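Local coordinates for protein tartronic semialdehyde reductase (Salmonella typhimurium, PDB 1YB4) that catalyses the NAD(P)H-dependent reduction of tartronate semialdehyde (2-hydroxy-3-oxopropanoate) to (R)-glycerate, as a member of the HIBADH-related dehydrogenase family, at residues A[206-211]-A[215-220]; A[21-26]-A[42-47]. All blocks are in the same frame, centred on the assembly; numbering follows the deposited sequence.

Contact 1 (A[206-211]-A[215-220]); sequences ALMGGF and RILEVH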
# COMPACT_ATOMS: atom_id res chain seq x y z
N ALA A 206 -20.98 -18.37 5.18
CA ALA A 206 -21.58 -17.97 3.91
C ALA A 206 -20.56 -17.98 2.78
O ALA A 206 -20.72 -18.70 1.79
CB ALA A 206 -22.22 -16.59 4.04
N LEU A 207 -19.51 -17.17 2.93
CA LEU A 207 -18.47 -17.04 1.91
C LEU A 207 -17.89 -18.36 1.48
O LEU A 207 -17.24 -18.46 0.45
CB LEU A 207 -17.36 -16.12 2.43
CG LEU A 207 -17.60 -14.60 2.38
CD1 LEU A 207 -18.87 -14.24 3.13
CD2 LEU A 207 -16.42 -13.91 3.00
N MSE A 208 -18.13 -19.39 2.29
CA MSE A 208 -17.62 -20.71 1.99
C MSE A 208 -18.24 -21.25 0.70
O MSE A 208 -17.61 -22.04 -0.01
CB MSE A 208 -17.92 -21.67 3.14
CG MSE A 208 -16.84 -22.71 3.36
SE MSE A 208 -15.19 -21.89 3.97
CE MSE A 208 -14.48 -21.28 2.28
N GLY A 209 -19.47 -20.83 0.41
CA GLY A 209 -20.16 -21.30 -0.79
C GLY A 209 -20.27 -20.28 -1.91
O GLY A 209 -21.37 -19.84 -2.24
N GLY A 210 -19.13 -19.92 -2.49
CA GLY A 210 -19.10 -18.94 -3.56
C GLY A 210 -17.69 -18.70 -4.07
O GLY A 210 -16.89 -19.63 -4.11
N PHE A 211 -17.38 -17.47 -4.46
CA PHE A 211 -16.04 -17.18 -4.97
C PHE A 211 -14.99 -16.76 -3.96
O PHE A 211 -13.81 -16.69 -4.29
CB PHE A 211 -16.13 -16.17 -6.11
CG PHE A 211 -16.42 -16.80 -7.43
CD1 PHE A 211 -15.40 -17.04 -8.33
CD2 PHE A 211 -17.70 -17.26 -7.73
CE1 PHE A 211 -15.65 -17.73 -9.52
CE2 PHE A 211 -17.95 -17.95 -8.90
CZ PHE A 211 -16.92 -18.19 -9.80
N ARG A 215 -8.81 -22.31 0.70
CA ARG A 215 -8.26 -23.28 1.63
C ARG A 215 -7.82 -22.54 2.89
O ARG A 215 -7.69 -23.14 3.96
CB ARG A 215 -7.08 -23.99 0.98
CG ARG A 215 -6.42 -25.04 1.83
CD ARG A 215 -7.40 -26.10 2.30
NE ARG A 215 -6.70 -27.15 3.02
CZ ARG A 215 -7.26 -27.97 3.90
NH1 ARG A 215 -8.56 -27.87 4.19
NH2 ARG A 215 -6.52 -28.90 4.49
N ILE A 216 -7.60 -21.23 2.73
CA ILE A 216 -7.18 -20.33 3.81
C ILE A 216 -8.35 -19.88 4.69
O ILE A 216 -8.23 -19.87 5.92
CB ILE A 216 -6.50 -19.05 3.24
CG1 ILE A 216 -5.17 -19.43 2.59
CG2 ILE A 216 -6.29 -18.01 4.35
CD1 ILE A 216 -4.20 -20.04 3.54
N LEU A 217 -9.46 -19.48 4.07
CA LEU A 217 -10.63 -19.07 4.84
C LEU A 217 -11.15 -20.26 5.65
O LEU A 217 -11.63 -20.12 6.76
CB LEU A 217 -11.74 -18.59 3.90
CG LEU A 217 -13.11 -18.32 4.53
CD1 LEU A 217 -13.00 -17.17 5.53
CD2 LEU A 217 -14.13 -18.02 3.44
N GLU A 218 -11.04 -21.45 5.07
CA GLU A 218 -11.50 -22.65 5.74
C GLU A 218 -10.68 -22.96 6.99
O GLU A 218 -11.22 -23.04 8.09
CB GLU A 218 -11.44 -23.83 4.79
CG GLU A 218 -12.13 -25.06 5.34
CD GLU A 218 -11.83 -26.28 4.52
OE1 GLU A 218 -11.64 -26.12 3.29
OE2 GLU A 218 -11.81 -27.38 5.10
N VAL A 219 -9.38 -23.16 6.80
CA VAL A 219 -8.50 -23.47 7.91
C VAL A 219 -8.13 -22.25 8.74
O VAL A 219 -8.55 -22.14 9.89
CB VAL A 219 -7.20 -24.15 7.42
CG1 VAL A 219 -6.31 -24.48 8.63
CG2 VAL A 219 -7.54 -25.44 6.64
N HIS A 220 -7.35 -21.34 8.16
CA HIS A 220 -6.92 -20.13 8.85
C HIS A 220 -8.07 -19.27 9.34
O HIS A 220 -7.97 -18.63 10.40
CB HIS A 220 -6.01 -19.32 7.94
CG HIS A 220 -4.82 -20.08 7.46
ND1 HIS A 220 -4.91 -21.08 6.51
CD2 HIS A 220 -3.53 -20.06 7.87
CE1 HIS A 220 -3.73 -21.64 6.36
NE2 HIS A 220 -2.87 -21.04 7.17
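L217 reaches from the first turn of helix 215-225 toward the end of helix 200-207 and meets L207 and the selenomethionine M208 there. Outward along its side chain, CB is 4.2 Å from CE of M208. With CG anti to the backbone N (chi1 171°), the branch is carried across to the other segment, where CG itself sits 4.0 Å from M208 CE. The CD2 methyl does most of the touching: it is 3.5 Å from M208 CE and 3.9 Å from L207 CB. M208 runs the opposite way alongside L217, and two bends in its chain bring CE to the leucine methyl. The selenium rides over the helix backbone, with SE 4.2 Å from CA of E218. Outward of this, E218 OE2 pairs with NH1 of R215 at 3.4 Å, and that arginine also makes a cation-pi contact with F211 of the second subunit. L217 packs on V186 of helix 167-195 as well. Carbon and selenium alone meet across the corner where helix 200-207 gives way, through a short loop, to helix 215-225, which implies an apolar contact that probably rests on dispersion, with the charged pair kept at its outer margin.

Contact 2 (A[21-26]-A[42-47]); sequences NLARAG and LSLGAV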
# COMPACT_ATOMS: atom_id res chain seq x y z
N ASN A 21 13.30 -40.35 7.61
CA ASN A 21 12.35 -41.07 6.78
C ASN A 21 13.04 -41.86 5.66
O ASN A 21 12.59 -42.95 5.31
CB ASN A 21 11.33 -40.12 6.15
CG ASN A 21 10.00 -40.15 6.86
OD1 ASN A 21 9.90 -39.76 8.02
ND2 ASN A 21 8.97 -40.63 6.17
N LEU A 22 14.11 -41.32 5.10
CA LEU A 22 14.84 -42.01 4.04
C LEU A 22 15.58 -43.23 4.63
O LEU A 22 15.60 -44.31 4.02
CB LEU A 22 15.85 -41.08 3.38
CG LEU A 22 15.30 -39.94 2.51
CD1 LEU A 22 16.44 -39.06 2.08
CD2 LEU A 22 14.58 -40.51 1.29
N ALA A 23 16.15 -43.05 5.81
CA ALA A 23 16.87 -44.11 6.48
C ALA A 23 15.91 -45.22 6.89
O ALA A 23 16.22 -46.41 6.79
CB ALA A 23 17.59 -43.56 7.70
N ARG A 24 14.72 -44.83 7.32
CA ARG A 24 13.70 -45.78 7.74
C ARG A 24 13.21 -46.64 6.59
O ARG A 24 12.60 -47.68 6.81
CB ARG A 24 12.51 -45.05 8.36
CG ARG A 24 11.54 -45.94 9.12
CD ARG A 24 11.64 -45.68 10.62
NE ARG A 24 11.14 -44.36 10.98
CZ ARG A 24 11.32 -43.79 12.16
NH1 ARG A 24 10.82 -42.58 12.41
NH2 ARG A 24 12.02 -44.43 13.09
N ALA A 25 13.46 -46.21 5.36
CA ALA A 25 13.01 -46.99 4.21
C ALA A 25 14.07 -47.97 3.72
O ALA A 25 13.88 -48.63 2.70
CB ALA A 25 12.61 -46.07 3.08
N GLY A 26 15.18 -48.06 4.44
CA GLY A 26 16.23 -49.00 4.07
C GLY A 26 17.46 -48.41 3.40
O GLY A 26 18.48 -49.09 3.24
N LEU A 42 21.10 -41.94 13.59
CA LEU A 42 22.43 -42.52 13.72
C LEU A 42 22.21 -44.02 13.88
O LEU A 42 22.76 -44.82 13.14
CB LEU A 42 23.18 -41.95 14.92
CG LEU A 42 23.96 -40.66 14.65
CD1 LEU A 42 24.62 -40.16 15.93
CD2 LEU A 42 25.02 -40.92 13.58
N SER A 43 21.36 -44.38 14.84
CA SER A 43 21.06 -45.78 15.11
C SER A 43 20.05 -46.34 14.11
O SER A 43 19.18 -47.14 14.48
CB SER A 43 20.48 -45.94 16.51
OG SER A 43 19.13 -45.51 16.55
N LEU A 44 20.16 -45.93 12.85
CA LEU A 44 19.24 -46.38 11.82
C LEU A 44 20.03 -46.61 10.53
O LEU A 44 19.46 -46.98 9.50
CB LEU A 44 18.14 -45.34 11.60
CG LEU A 44 16.81 -45.70 10.91
CD1 LEU A 44 16.15 -46.85 11.63
CD2 LEU A 44 15.89 -44.50 10.91
N GLY A 45 21.34 -46.39 10.60
CA GLY A 45 22.19 -46.60 9.44
C GLY A 45 23.00 -45.40 8.99
O GLY A 45 24.10 -45.53 8.45
N ALA A 46 22.44 -44.21 9.19
CA ALA A 46 23.11 -42.99 8.80
C ALA A 46 24.51 -42.93 9.41
O ALA A 46 24.70 -43.21 10.59
CB ALA A 46 22.29 -41.78 9.23
N VAL A 47 25.46 -42.57 8.56
CA VAL A 47 26.85 -42.43 8.96
C VAL A 47 27.16 -40.95 9.02
O VAL A 47 27.30 -40.31 7.98
CB VAL A 47 27.80 -43.08 7.93
CG1 VAL A 47 29.22 -43.02 8.42
CG2 VAL A 47 27.38 -44.51 7.65
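A23 and L44 mark the closest backbone approach, their CA atoms 6.3 Å apart, where the last turn of helix 15-24 faces the irregular chain that follows helix 39-42. Both segments carry a Schellman motif. In the first, G26 has a positive phi of 104° and its N bonds to O of A23 at 3.1 Å; in the second, G45 takes phi 123° and its N reaches O of L42 at 3.3 Å. L44 thus sits just before the glycine that completes the second helix end, with its CB directed at the first helix. This is the opening part of the Rossmann-type NAD-binding domain: strand 5-8, helix 15-24 and strand 28-31 form a beta-alpha-beta crossover, and the chain from helix 39-42 comes back beside it, V47 bonding through its backbone to L29 and V31 of the edge strand. Among the side chains, L44 does the reaching. Its CG stands anti to the backbone N (chi1 -161°), which lays the branch against the helix, CG 3.9 Å from CB of A23. The CD2 methyl sits 3.8 Å from that same A23 CB and equally close to the backbone N of R24, so it lies against both the alanine methyl and the main chain. R24 flanks the leucine, CB 4.3 Å from L44 CD2, while its guanidinium continues to a salt bridge from NH2 to E40 on helix 39-42.

In the fold
Contact 2 comes first in the sequence, in the N-terminal Rossmann-type NAD-binding part; contact 1 follows in the C-terminal helical part. Their centres lie 41 Å apart and their nearest atoms about 20 Å, so they do not touch. Each is about as far from the centre of the chain, 24 Å for contact 1 and 23 Å for contact 2. The predicted active-site residue K172 is on helix 167-195, and both contacts lie away from it, although contact 1 packs against a farther part of that same helix, around N182, I183 and V186. They differ in their surroundings: a second subunit packs against contact 1, whereas no other chain of the tetramer touches contact 2.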